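PDB 3R4K: transcriptional regulator, IclR family from Ruegeria sp. TM1040, which probably binds DNA through an N-terminal winged helix-turn-helix domain and regulates transcription, with a C-terminal effector-binding-type domain as in other IclR-family proteins. Local coordinates for residues A8-L11 and L12-N16; K35-V38 and Y39-S43; S81-R84 and R85-E89; A217-T220 and S221-T224; G248-P251 and P252-T256. All blocks are in the same frame, centred on the assembly; numbering follows the deposited sequence.

Interaction 1: residues A8-L11 and L12-N16; sequences ALTL and LTYFN
The Y14 ring meets the end of helix 4-12 with one edge: L11 O lies near the ring plane, 3.3 Å from Y14 CD2, while T10 O approaches obliquely, 3.5 Å from Y14 CE2. One face of the same ring carries T13 OG1, 4.1 Å above its centre. Further along, the F15 ring receives L12 O in plane at its edge, and L11 O sits obliquely near F15 CD2. Y14 and T10 run side by side in the same direction, so the phenol OH draws level with T10 CG2.

T13 OG1 stands between its own backbone N and carbonyl carbon (chi1 74°), which turns the hydroxyl back on the preceding turn, where it donates to T10 O over 2.6 Å in the carbonyl plane. T13 N reaches T10 O too, at 3.1 Å but well above that plane, so two donors grip one oxygen from different directions. This is how the first helix of the winged helix-turn-helix domain runs out, with a type I beta turn from L12 to F15 leading toward strand 21-23. The amides of L12 and Y14 make weak bonds to L9 O and L11 O. On the apolar side, L9 CD2 comes within 4.1 Å of L12 CD1. L11 packs on helices 24-31 and 35-47, in the domain core, whereas L12 and F15 lean on L62. R68 of the second subunit hydrogen-bonds to both L12 O and F15 O, bringing the end of this helix into the dimer contact.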
loop_
_atom_site.group_PDB
_atom_site.type_symbol
_atom_site.label_atom_id
_atom_site.label_comp_id
_atom_site.label_asym_id
_atom_site.label_seq_id
_atom_site.Cartn_x
_atom_site.Cartn_y
_atom_site.Cartn_z
ATOM N N ALA A 8 -23.211 5.350 -1.073
ATOM C CA ALA A 8 -22.020 6.176 -1.229
ATOM C C ALA A 8 -20.807 5.321 -1.572
ATOM O O ALA A 8 -20.060 5.653 -2.493
ATOM C CB ALA A 8 -21.769 6.954 0.047
ATOM N N LEU A 9 -20.639 4.190 -0.867
ATOM C CA LEU A 9 -19.497 3.319 -1.076
ATOM C C LEU A 9 -19.574 2.569 -2.407
ATOM O O LEU A 9 -18.524 2.279 -2.973
ATOM C CB LEU A 9 -19.304 2.363 0.111
ATOM C CG LEU A 9 -19.056 3.065 1.445
ATOM C CD1 LEU A 9 -19.158 2.099 2.597
ATOM C CD2 LEU A 9 -17.738 3.899 1.436
ATOM N N THR A 10 -20.789 2.333 -2.941
ATOM C CA THR A 10 -21.000 1.691 -4.248
ATOM C C THR A 10 -20.433 2.586 -5.360
ATOM O O THR A 10 -19.900 2.066 -6.336
ATOM C CB THR A 10 -22.492 1.407 -4.461
ATOM O OG1 THR A 10 -22.936 0.506 -3.452
ATOM C CG2 THR A 10 -22.793 0.806 -5.805
ATOM N N LEU A 11 -20.536 3.928 -5.196
ATOM C CA LEU A 11 -20.048 4.897 -6.177
ATOM C C LEU A 11 -18.540 4.745 -6.405
ATOM O O LEU A 11 -18.086 4.890 -7.545
ATOM C CB LEU A 11 -20.394 6.347 -5.768
ATOM C CG LEU A 11 -21.887 6.742 -5.803
ATOM C CD1 LEU A 11 -22.109 8.119 -5.178
ATOM C CD2 LEU A 11 -22.422 6.747 -7.221
ATOM N N LEU A 12 -17.786 4.388 -5.334
ATOM C CA LEU A 12 -16.338 4.202 -5.366
ATOM C C LEU A 12 -15.922 2.990 -6.200
ATOM O O LEU A 12 -14.799 2.980 -6.721
ATOM C CB LEU A 12 -15.763 4.051 -3.941
ATOM C CG LEU A 12 -15.911 5.216 -2.998
ATOM C CD1 LEU A 12 -15.292 4.892 -1.681
ATOM C CD2 LEU A 12 -15.284 6.477 -3.573
ATOM N N THR A 13 -16.815 1.978 -6.317
ATOM C CA THR A 13 -16.547 0.737 -7.052
ATOM C C THR A 13 -16.413 0.979 -8.571
ATOM O O THR A 13 -15.799 0.161 -9.258
ATOM C CB THR A 13 -17.628 -0.353 -6.770
ATOM O OG1 THR A 13 -18.856 -0.052 -7.447
ATOM C CG2 THR A 13 -17.875 -0.593 -5.282
ATOM N N TYR A 14 -16.970 2.091 -9.083
ATOM C CA TYR A 14 -16.947 2.421 -10.504
ATOM C C TYR A 14 -15.565 2.910 -10.960
ATOM O O TYR A 14 -15.275 2.860 -12.156
ATOM C CB TYR A 14 -18.052 3.432 -10.838
ATOM C CG TYR A 14 -19.424 2.851 -10.581
ATOM C CD1 TYR A 14 -19.882 1.749 -11.300
ATOM C CD2 TYR A 14 -20.239 3.357 -9.576
ATOM C CE1 TYR A 14 -21.124 1.179 -11.040
ATOM C CE2 TYR A 14 -21.494 2.806 -9.318
ATOM C CZ TYR A 14 -21.931 1.712 -10.051
ATOM O OH TYR A 14 -23.162 1.144 -9.822
ATOM N N PHE A 15 -14.716 3.353 -10.015
ATOM C CA PHE A 15 -13.342 3.748 -10.281
ATOM C C PHE A 15 -12.503 2.503 -10.446
ATOM O O PHE A 15 -12.641 1.565 -9.658
ATOM C CB PHE A 15 -12.793 4.598 -9.130
ATOM C CG PHE A 15 -13.348 5.989 -9.072
ATOM C CD1 PHE A 15 -12.818 7.001 -9.865
ATOM C CD2 PHE A 15 -14.394 6.299 -8.209
ATOM C CE1 PHE A 15 -13.338 8.291 -9.813
ATOM C CE2 PHE A 15 -14.910 7.597 -8.152
ATOM C CZ PHE A 15 -14.386 8.580 -8.959
ATOM N N ASN A 16 -11.647 2.474 -11.473
ATOM C CA ASN A 16 -10.720 1.368 -11.752
ATOM C C ASN A 16 -9.530 1.955 -12.526
ATOM O O ASN A 16 -9.592 3.114 -12.919
ATOM C CB ASN A 16 -11.418 0.193 -12.496
ATOM C CG ASN A 16 -12.099 0.552 -13.792
ATOM O OD1 ASN A 16 -11.458 0.832 -14.795
ATOM N ND2 ASN A 16 -13.415 0.494 -13.820
#

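Interaction 2: residues K35-V38 and Y39-S43; sequences KATV and YRLMS
V38 and M42, one turn apart on helix 35-47, lie side by side and point the same way, with V38 CG1 4.1 Å from CG of the selenomethionine. V38 CG1 is anti to the backbone N (chi1 175°), which sets that methyl alongside the M42 chain. M42 CG also rests 3.2 Å from V38 O, the carbonyl that accepts from M42 N. Both residues face helix 24-31, where each touches L27.

T37 is paired with L41 in the same manner: T37 CG2 meets L41 CD1 at 3.9 Å, and L41 CG lies close over T37 O, the acceptor of L41 N at 3.0 Å. The T37 hydroxyl is engaged elsewhere, by N34 OD1, just before the helix. L41 continues inward to A8 and L11 of helix 4-12 and reaches V5 of the second subunit.

Y39 contributes mainly through its backbone and CB, its amide bonding K35 O at 2.8 Å with an N-H...O angle of 161°. Y39 O is itself held by two donors, S43 N and S43 OG, arriving from opposite faces of its plane. R40 folds back by a bend at chi3 (-73°), laying its guanidinium face over A36 O, 3.7 Å above.

No polar side-chain pair bonds across the junction, where the contact rests on backbone bonds and apolar neighbours; the helix, by position, is the probable DNA-recognition helix, and A36 O, beneath the guanidinium, may favour the positive charge electrostatically.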
loop_
_atom_site.group_PDB
_atom_site.type_symbol
_atom_site.label_atom_id
_atom_site.label_comp_id
_atom_site.label_asym_id
_atom_site.label_seq_id
_atom_site.Cartn_x
_atom_site.Cartn_y
_atom_site.Cartn_z
ATOM N N LYS A 35 -28.872 12.591 -10.219
ATOM C CA LYS A 35 -27.710 13.485 -10.236
ATOM C C LYS A 35 -27.495 14.145 -8.865
ATOM O O LYS A 35 -26.362 14.152 -8.366
ATOM C CB LYS A 35 -27.877 14.567 -11.326
ATOM C CG LYS A 35 -26.573 15.136 -11.858
ATOM C CD LYS A 35 -26.833 16.368 -12.732
ATOM C CE LYS A 35 -25.610 16.856 -13.489
ATOM N NZ LYS A 35 -25.201 15.963 -14.618
ATOM N N ALA A 36 -28.587 14.653 -8.248
ATOM C CA ALA A 36 -28.590 15.312 -6.941
ATOM C C ALA A 36 -28.134 14.367 -5.827
ATOM O O ALA A 36 -27.405 14.802 -4.937
ATOM C CB ALA A 36 -29.977 15.845 -6.636
ATOM N N THR A 37 -28.545 13.078 -5.887
ATOM C CA THR A 37 -28.138 12.066 -4.917
ATOM C C THR A 37 -26.637 11.843 -5.027
ATOM O O THR A 37 -25.935 11.887 -4.009
ATOM C CB THR A 37 -28.913 10.755 -5.113
ATOM O OG1 THR A 37 -30.307 10.997 -4.941
ATOM C CG2 THR A 37 -28.466 9.658 -4.141
ATOM N N VAL A 38 -26.149 11.619 -6.272
ATOM C CA VAL A 38 -24.740 11.371 -6.594
ATOM C C VAL A 38 -23.905 12.559 -6.112
ATOM O O VAL A 38 -22.919 12.346 -5.418
ATOM C CB VAL A 38 -24.523 11.041 -8.104
ATOM C CG1 VAL A 38 -23.040 10.906 -8.440
ATOM C CG2 VAL A 38 -25.264 9.760 -8.498
ATOM N N TYR A 39 -24.344 13.793 -6.406
ATOM C CA TYR A 39 -23.648 15.005 -5.995
ATOM C C TYR A 39 -23.518 15.107 -4.464
ATOM O O TYR A 39 -22.441 15.442 -3.972
ATOM C CB TYR A 39 -24.347 16.265 -6.543
ATOM C CG TYR A 39 -23.576 17.527 -6.217
ATOM C CD1 TYR A 39 -22.381 17.823 -6.866
ATOM C CD2 TYR A 39 -24.004 18.394 -5.209
ATOM C CE1 TYR A 39 -21.639 18.962 -6.540
ATOM C CE2 TYR A 39 -23.272 19.540 -4.879
ATOM C CZ TYR A 39 -22.091 19.820 -5.550
ATOM O OH TYR A 39 -21.362 20.942 -5.230
ATOM N N ARG A 40 -24.612 14.828 -3.733
ATOM C CA ARG A 40 -24.704 14.886 -2.273
ATOM C C ARG A 40 -23.762 13.884 -1.600
ATOM O O ARG A 40 -23.081 14.230 -0.631
ATOM C CB ARG A 40 -26.142 14.605 -1.835
ATOM C CG ARG A 40 -26.708 15.635 -0.873
ATOM C CD ARG A 40 -28.131 15.293 -0.445
ATOM N NE ARG A 40 -29.133 15.511 -1.501
ATOM C CZ ARG A 40 -29.832 14.543 -2.095
ATOM N NH1 ARG A 40 -29.642 13.271 -1.755
ATOM N NH2 ARG A 40 -30.728 14.840 -3.028
ATOM N N LEU A 41 -23.740 12.651 -2.122
ATOM C CA LEU A 41 -22.927 11.546 -1.634
ATOM C C LEU A 41 -21.447 11.775 -1.951
ATOM O O LEU A 41 -20.594 11.506 -1.095
ATOM C CB LEU A 41 -23.409 10.212 -2.250
ATOM C CG LEU A 41 -24.794 9.698 -1.828
ATOM C CD1 LEU A 41 -25.143 8.409 -2.552
ATOM C CD2 LEU A 41 -24.878 9.467 -0.333
HETATM N N MSE A 42 -21.136 12.281 -3.171
HETATM C CA MSE A 42 -19.743 12.545 -3.562
HETATM C C MSE A 42 -19.156 13.730 -2.762
HETATM O O MSE A 42 -17.957 13.733 -2.481
HETATM C CB MSE A 42 -19.607 12.772 -5.069
HETATM C CG MSE A 42 -19.862 11.513 -5.891
HETATM SE SE MSE A 42 -18.656 10.045 -5.554
HETATM C CE MSE A 42 -17.226 10.712 -6.593
ATOM N N SER A 43 -20.017 14.676 -2.327
ATOM C CA SER A 43 -19.630 15.825 -1.500
ATOM C C SER A 43 -19.233 15.366 -0.105
ATOM O O SER A 43 -18.238 15.843 0.443
ATOM C CB SER A 43 -20.766 16.842 -1.428
ATOM O OG SER A 43 -20.827 17.525 -2.671
#

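Interaction 3: residues S81-R84 and R85-E89; sequences SASR and RVLRE
Along helix 79-94, L87 N donates to S83 O (2.8 Å, N-H...O 176°) and R88 N to R84 O at 3.2 Å, but two residues before the first of these the direct bonding lapses and a water stands between S81 O and R85 N. The water donates to S81 O at 2.8 Å and accepts from R85 N at 3.1 Å, thereby replacing the direct bond of a regular alpha-helix. V86 CG2 comes to rest near A82 O in the same turn.

On the buried side, L87 CD1 approaches S83 OG to 3.7 Å, and L87 CG lies over S83 O. The serine hydroxyl, placed between its backbone N and carbonyl carbon (chi1 80°), is satisfied by L80 O one turn back and by S112 OG on strand 107-114. In the profilin-like C-terminal domain this helix packs against the antiparallel sheet and helix 225-245: L87 touches L214 and A114, V86 meets A238 and S241, and A82 meets L242.

The outer side is charged. R88 bends at chi3 (-62°) and brings its guanidinium back along the helix, one face covering R84 O and, 3.4 Å below, R85 CA, both offset toward the rim. R84 CB lies 4.2 Å from R88 NH2, an aliphatic neighbour for the cation. R85 instead extends outward, and its NE forms a salt bridge with E89 OE2 at 3.0 Å, one turn ahead.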
loop_
_atom_site.group_PDB
_atom_site.type_symbol
_atom_site.label_atom_id
_atom_site.label_comp_id
_atom_site.label_asym_id
_atom_site.label_seq_id
_atom_site.Cartn_x
_atom_site.Cartn_y
_atom_site.Cartn_z
ATOM N N SER A 81 0.060 -13.387 5.784
ATOM C CA SER A 81 -0.958 -13.590 6.814
ATOM C C SER A 81 -2.312 -13.891 6.151
ATOM O O SER A 81 -3.028 -14.788 6.608
ATOM C CB SER A 81 -1.044 -12.368 7.714
ATOM O OG SER A 81 -2.066 -12.497 8.683
ATOM N N ALA A 82 -2.619 -13.192 5.033
ATOM C CA ALA A 82 -3.831 -13.403 4.235
ATOM C C ALA A 82 -3.819 -14.783 3.533
ATOM O O ALA A 82 -4.880 -15.373 3.298
ATOM C CB ALA A 82 -3.964 -12.304 3.193
ATOM N N SER A 83 -2.619 -15.278 3.195
ATOM C CA SER A 83 -2.442 -16.547 2.500
ATOM C C SER A 83 -2.765 -17.762 3.385
ATOM O O SER A 83 -3.203 -18.780 2.853
ATOM C CB SER A 83 -1.016 -16.664 1.971
ATOM O OG SER A 83 -0.105 -17.049 2.988
ATOM N N ARG A 84 -2.544 -17.658 4.707
ATOM C CA ARG A 84 -2.730 -18.767 5.647
ATOM C C ARG A 84 -4.063 -19.488 5.467
ATOM O O ARG A 84 -4.041 -20.702 5.313
ATOM C CB ARG A 84 -2.553 -18.345 7.125
ATOM C CG ARG A 84 -1.207 -17.694 7.467
ATOM C CD ARG A 84 0.022 -18.586 7.326
ATOM N NE ARG A 84 1.248 -17.781 7.380
ATOM C CZ ARG A 84 2.467 -18.218 7.074
ATOM N NH1 ARG A 84 2.654 -19.476 6.696
ATOM N NH2 ARG A 84 3.506 -17.396 7.130
ATOM N N ARG A 85 -5.204 -18.767 5.447
ATOM C CA ARG A 85 -6.530 -19.382 5.300
ATOM C C ARG A 85 -6.751 -19.927 3.879
ATOM O O ARG A 85 -7.343 -20.994 3.721
ATOM C CB ARG A 85 -7.635 -18.385 5.673
ATOM C CG ARG A 85 -9.044 -18.959 5.597
ATOM C CD ARG A 85 -10.104 -17.893 5.809
ATOM N NE ARG A 85 -11.434 -18.361 5.414
ATOM C CZ ARG A 85 -12.527 -18.270 6.170
ATOM N NH1 ARG A 85 -12.463 -17.738 7.388
ATOM N NH2 ARG A 85 -13.692 -18.719 5.718
ATOM N N VAL A 86 -6.271 -19.201 2.861
ATOM C CA VAL A 86 -6.392 -19.570 1.448
ATOM C C VAL A 86 -5.677 -20.893 1.187
ATOM O O VAL A 86 -6.290 -21.815 0.632
ATOM C CB VAL A 86 -5.844 -18.428 0.549
ATOM C CG1 VAL A 86 -5.743 -18.859 -0.922
ATOM C CG2 VAL A 86 -6.714 -17.187 0.690
ATOM N N LEU A 87 -4.401 -20.989 1.619
ATOM C CA LEU A 87 -3.561 -22.163 1.441
ATOM C C LEU A 87 -4.158 -23.379 2.157
ATOM O O LEU A 87 -4.244 -24.448 1.537
ATOM C CB LEU A 87 -2.112 -21.885 1.913
ATOM C CG LEU A 87 -1.279 -20.932 1.036
ATOM C CD1 LEU A 87 -0.029 -20.492 1.764
ATOM C CD2 LEU A 87 -0.889 -21.585 -0.252
ATOM N N ARG A 88 -4.590 -23.208 3.432
ATOM C CA ARG A 88 -5.245 -24.221 4.272
ATOM C C ARG A 88 -6.462 -24.817 3.564
ATOM O O ARG A 88 -6.583 -26.045 3.466
ATOM C CB ARG A 88 -5.712 -23.562 5.589
ATOM C CG ARG A 88 -5.647 -24.418 6.846
ATOM C CD ARG A 88 -6.399 -23.759 7.997
ATOM N NE ARG A 88 -5.842 -22.459 8.403
ATOM C CZ ARG A 88 -6.536 -21.322 8.449
ATOM N NH1 ARG A 88 -7.818 -21.303 8.099
ATOM N NH2 ARG A 88 -5.952 -20.197 8.844
ATOM N N GLU A 89 -7.363 -23.937 3.070
ATOM C CA GLU A 89 -8.604 -24.321 2.397
ATOM C C GLU A 89 -8.339 -25.011 1.070
ATOM O O GLU A 89 -8.944 -26.045 0.816
ATOM C CB GLU A 89 -9.525 -23.113 2.207
ATOM C CG GLU A 89 -10.214 -22.693 3.496
ATOM C CD GLU A 89 -11.077 -21.452 3.446
ATOM O OE1 GLU A 89 -11.038 -20.711 2.434
ATOM O OE2 GLU A 89 -11.796 -21.222 4.443
HETATM O O HOH W 1 -5.375 -16.171 7.053
#

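Interaction 4: residues A217-T220 and S221-T224; sequences AAPT and SRMT
The ring of P219 lies against one face of the R222 guanidinium, with P219 CG 3.6 Å above the plane and displaced toward the rim, and P219 CD 3.5 Å from R222 NH2. A bend at chi2 and a sharper one at chi3 (-60°) fold the arginine back over the proline. The N-H groups look past the ring to outside partners: NH2 makes a salt bridge with E96 and a hydrogen bond to T121 O, which should hold the flat group against the proline.

Beneath this, the chain turns sharply where strand 210-219 gives way to a short 3-10 segment. R222 N bonds P219 O, and M223 N bonds T220 O at 3.0 Å, the three-residue spacing of a 3-10 turn. An inverse gamma turn centred on M223 follows, and T224 then N-caps helix 225-245, its OG1 accepting from Q227 N. The side chain of M223, a selenomethionine, leaves with CG anti to the backbone N (chi1 -162°) and curls back until CE touches A218 CB at 3.5 Å. Its flanks also rest on H197 and H199 of strand 196-204 and on I231 of helix 225-245.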
loop_
_atom_site.group_PDB
_atom_site.type_symbol
_atom_site.label_atom_id
_atom_site.label_comp_id
_atom_site.label_asym_id
_atom_site.label_seq_id
_atom_site.Cartn_x
_atom_site.Cartn_y
_atom_site.Cartn_z
ATOM N N ALA A 217 0.986 -28.326 -5.715
ATOM C CA ALA A 217 2.024 -29.316 -6.061
ATOM C C ALA A 217 1.545 -30.687 -5.678
ATOM O O ALA A 217 1.202 -30.934 -4.519
ATOM C CB ALA A 217 3.333 -28.999 -5.361
ATOM N N ALA A 218 1.495 -31.582 -6.645
ATOM C CA ALA A 218 1.014 -32.931 -6.399
ATOM C C ALA A 218 1.938 -33.998 -6.968
ATOM O O ALA A 218 2.614 -33.749 -7.965
ATOM C CB ALA A 218 -0.361 -33.076 -7.018
ATOM N N PRO A 219 1.948 -35.222 -6.410
ATOM C CA PRO A 219 2.711 -36.296 -7.058
ATOM C C PRO A 219 2.044 -36.658 -8.382
ATOM O O PRO A 219 0.809 -36.661 -8.488
ATOM C CB PRO A 219 2.614 -37.457 -6.060
ATOM C CG PRO A 219 2.026 -36.884 -4.825
ATOM C CD PRO A 219 1.203 -35.738 -5.247
ATOM N N THR A 220 2.848 -36.958 -9.393
ATOM C CA THR A 220 2.346 -37.364 -10.701
ATOM C C THR A 220 1.404 -38.582 -10.554
ATOM O O THR A 220 0.344 -38.598 -11.178
ATOM C CB THR A 220 3.530 -37.631 -11.617
ATOM O OG1 THR A 220 4.208 -36.391 -11.807
ATOM C CG2 THR A 220 3.117 -38.175 -12.963
ATOM N N SER A 221 1.750 -39.539 -9.669
ATOM C CA SER A 221 0.974 -40.757 -9.390
ATOM C C SER A 221 -0.480 -40.468 -8.929
ATOM O O SER A 221 -1.338 -41.344 -9.059
ATOM C CB SER A 221 1.689 -41.621 -8.346
ATOM O OG SER A 221 1.751 -41.041 -7.048
ATOM N N ARG A 222 -0.750 -39.255 -8.405
ATOM C CA ARG A 222 -2.076 -38.858 -7.922
ATOM C C ARG A 222 -2.809 -37.894 -8.872
ATOM O O ARG A 222 -3.910 -37.422 -8.547
ATOM C CB ARG A 222 -1.956 -38.223 -6.537
ATOM C CG ARG A 222 -1.950 -39.257 -5.436
ATOM C CD ARG A 222 -2.630 -38.767 -4.171
ATOM N NE ARG A 222 -1.979 -37.572 -3.621
ATOM C CZ ARG A 222 -1.014 -37.584 -2.709
ATOM N NH1 ARG A 222 -0.556 -38.738 -2.229
ATOM N NH2 ARG A 222 -0.502 -36.443 -2.264
HETATM N N MSE A 223 -2.210 -37.599 -10.037
HETATM C CA MSE A 223 -2.827 -36.705 -11.009
HETATM C C MSE A 223 -3.820 -37.504 -11.869
HETATM O O MSE A 223 -3.562 -37.800 -13.039
HETATM C CB MSE A 223 -1.758 -36.005 -11.853
HETATM C CG MSE A 223 -2.293 -34.758 -12.559
HETATM SE SE MSE A 223 -3.283 -33.519 -11.400
HETATM C CE MSE A 223 -1.925 -33.168 -10.174
ATOM N N THR A 224 -4.948 -37.877 -11.247
ATOM C CA THR A 224 -6.030 -38.665 -11.841
ATOM C C THR A 224 -6.903 -37.789 -12.720
ATOM O O THR A 224 -6.868 -36.562 -12.558
ATOM C CB THR A 224 -6.903 -39.325 -10.737
ATOM O OG1 THR A 224 -7.543 -38.318 -9.946
ATOM C CG2 THR A 224 -6.133 -40.309 -9.869
#

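Interaction 5: residues G248-P251 and P252-T256; sequences GACP and PEFPT
P251 is the bump round which the following residues wrap. E253 crosses it at about a right angle, its CG between its own backbone N and carbonyl carbon (chi1 55°), and a second bend at chi2 doubles the carboxylate end back over the proline. E253 OE1 settles 3.4 Å from P251 CB, and E253 CG touches P251 CG at 3.9 Å. From another direction F254 crosses the ring obliquely, its CB 3.9 Å from P251 CD. The pyrrolidine thus sits in a hollow shaped by the acid and the base of the phenylalanine, with F204 of strand 196-204 also touching it.

A second, smaller fit lies beside it. With F254 CG anti to its backbone N (chi1 -179°), the ring reaches back to C250, whose CB packs 3.8 Å from F254 CD2. The C250 sulfur lies 4.7 Å from the ring centroid and 54° off the normal, an oblique sulfur-aromatic contact. F204 meets the F254 ring edge-to-face, tying this tail to the sheet of the C-terminal domain.

One backbone bond draws the curve shut: F254 N donates to P251 O at 3.1 Å. It closes a type I beta turn from P251 to F254 with P252 at its second position, where the fixed phi of proline suits the turn.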
loop_
_atom_site.group_PDB
_atom_site.type_symbol
_atom_site.label_atom_id
_atom_site.label_comp_id
_atom_site.label_asym_id
_atom_site.label_seq_id
_atom_site.Cartn_x
_atom_site.Cartn_y
_atom_site.Cartn_z
ATOM N N GLY A 248 -5.961 -6.446 -4.659
ATOM C CA GLY A 248 -5.395 -6.559 -5.997
ATOM C C GLY A 248 -6.394 -6.360 -7.118
ATOM O O GLY A 248 -7.606 -6.412 -6.914
ATOM N N ALA A 249 -5.872 -6.096 -8.310
ATOM C CA ALA A 249 -6.662 -5.918 -9.529
ATOM C C ALA A 249 -5.978 -6.650 -10.666
ATOM O O ALA A 249 -4.751 -6.605 -10.780
ATOM C CB ALA A 249 -6.830 -4.444 -9.858
ATOM N N CYS A 250 -6.771 -7.377 -11.462
ATOM C CA CYS A 250 -6.280 -8.170 -12.580
ATOM C C CYS A 250 -6.085 -7.291 -13.798
ATOM O O CYS A 250 -6.911 -6.414 -14.043
ATOM C CB CYS A 250 -7.236 -9.324 -12.869
ATOM S SG CYS A 250 -7.497 -10.440 -11.455
ATOM N N PRO A 251 -5.026 -7.500 -14.602
ATOM C CA PRO A 251 -4.883 -6.707 -15.832
ATOM C C PRO A 251 -5.882 -7.181 -16.914
ATOM O O PRO A 251 -6.400 -8.289 -16.782
ATOM C CB PRO A 251 -3.425 -6.953 -16.228
ATOM C CG PRO A 251 -3.115 -8.290 -15.719
ATOM C CD PRO A 251 -3.954 -8.507 -14.491
ATOM N N PRO A 252 -6.206 -6.379 -17.966
ATOM C CA PRO A 252 -7.188 -6.853 -18.974
ATOM C C PRO A 252 -6.781 -8.156 -19.680
ATOM O O PRO A 252 -7.654 -8.971 -20.008
ATOM C CB PRO A 252 -7.275 -5.686 -19.975
ATOM C CG PRO A 252 -6.091 -4.818 -19.707
ATOM C CD PRO A 252 -5.740 -5.005 -18.268
ATOM N N GLU A 253 -5.456 -8.359 -19.870
ATOM C CA GLU A 253 -4.844 -9.537 -20.508
ATOM C C GLU A 253 -5.052 -10.855 -19.697
ATOM O O GLU A 253 -4.672 -11.926 -20.183
ATOM C CB GLU A 253 -3.336 -9.303 -20.766
ATOM C CG GLU A 253 -2.532 -8.908 -19.533
ATOM C CD GLU A 253 -2.130 -7.449 -19.436
ATOM O OE1 GLU A 253 -3.017 -6.573 -19.554
ATOM O OE2 GLU A 253 -0.936 -7.185 -19.166
ATOM N N PHE A 254 -5.637 -10.763 -18.477
ATOM C CA PHE A 254 -5.912 -11.905 -17.613
ATOM C C PHE A 254 -7.394 -12.318 -17.744
ATOM O O PHE A 254 -8.283 -11.497 -17.489
ATOM C CB PHE A 254 -5.529 -11.614 -16.149
ATOM C CG PHE A 254 -5.773 -12.774 -15.215
ATOM C CD1 PHE A 254 -4.906 -13.857 -15.185
ATOM C CD2 PHE A 254 -6.876 -12.789 -14.376
ATOM C CE1 PHE A 254 -5.142 -14.940 -14.335
ATOM C CE2 PHE A 254 -7.109 -13.868 -13.519
ATOM C CZ PHE A 254 -6.240 -14.936 -13.503
ATOM N N PRO A 255 -7.665 -13.600 -18.126
ATOM C CA PRO A 255 -9.063 -14.037 -18.297
ATOM C C PRO A 255 -9.781 -14.360 -16.982
ATOM O O PRO A 255 -9.243 -15.088 -16.140
ATOM C CB PRO A 255 -8.946 -15.285 -19.180
ATOM C CG PRO A 255 -7.577 -15.785 -18.981
ATOM C CD PRO A 255 -6.713 -14.682 -18.473
ATOM N N THR A 256 -11.004 -13.816 -16.823
ATOM C CA THR A 256 -11.900 -14.016 -15.670
ATOM C C THR A 256 -13.308 -14.388 -16.188
ATOM O O THR A 256 -13.852 -13.754 -17.098
ATOM C CB THR A 256 -11.903 -12.800 -14.690
ATOM O OG1 THR A 256 -12.888 -12.967 -13.671
ATOM C CG2 THR A 256 -12.055 -11.455 -15.385
#

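In the fold
The five contacts follow one another along the chain. Each is local: interactions 2 and 3 span successive helical turns, while 1, 4 and 5 close short turns, and none nests in or crosses another. Interactions 1 and 2 belong to the winged helix-turn-helix domain and touch directly: L11 CD1 packs 3.8 Å from L41 CB and also meets M42, joining helix 4-12 to helix 35-47. The remaining contacts are remote from interaction 2, with interaction 4 about 56 Å away between centres. Interactions 3 and 4 lie in the C-terminal domain, on helix 79-94 and at the junction between strand 210-219 and helix 225-245. Interaction 5, in the tail beyond helix 225-245, returns to about 7 Å from interaction 1 between nearest atoms, without touching it.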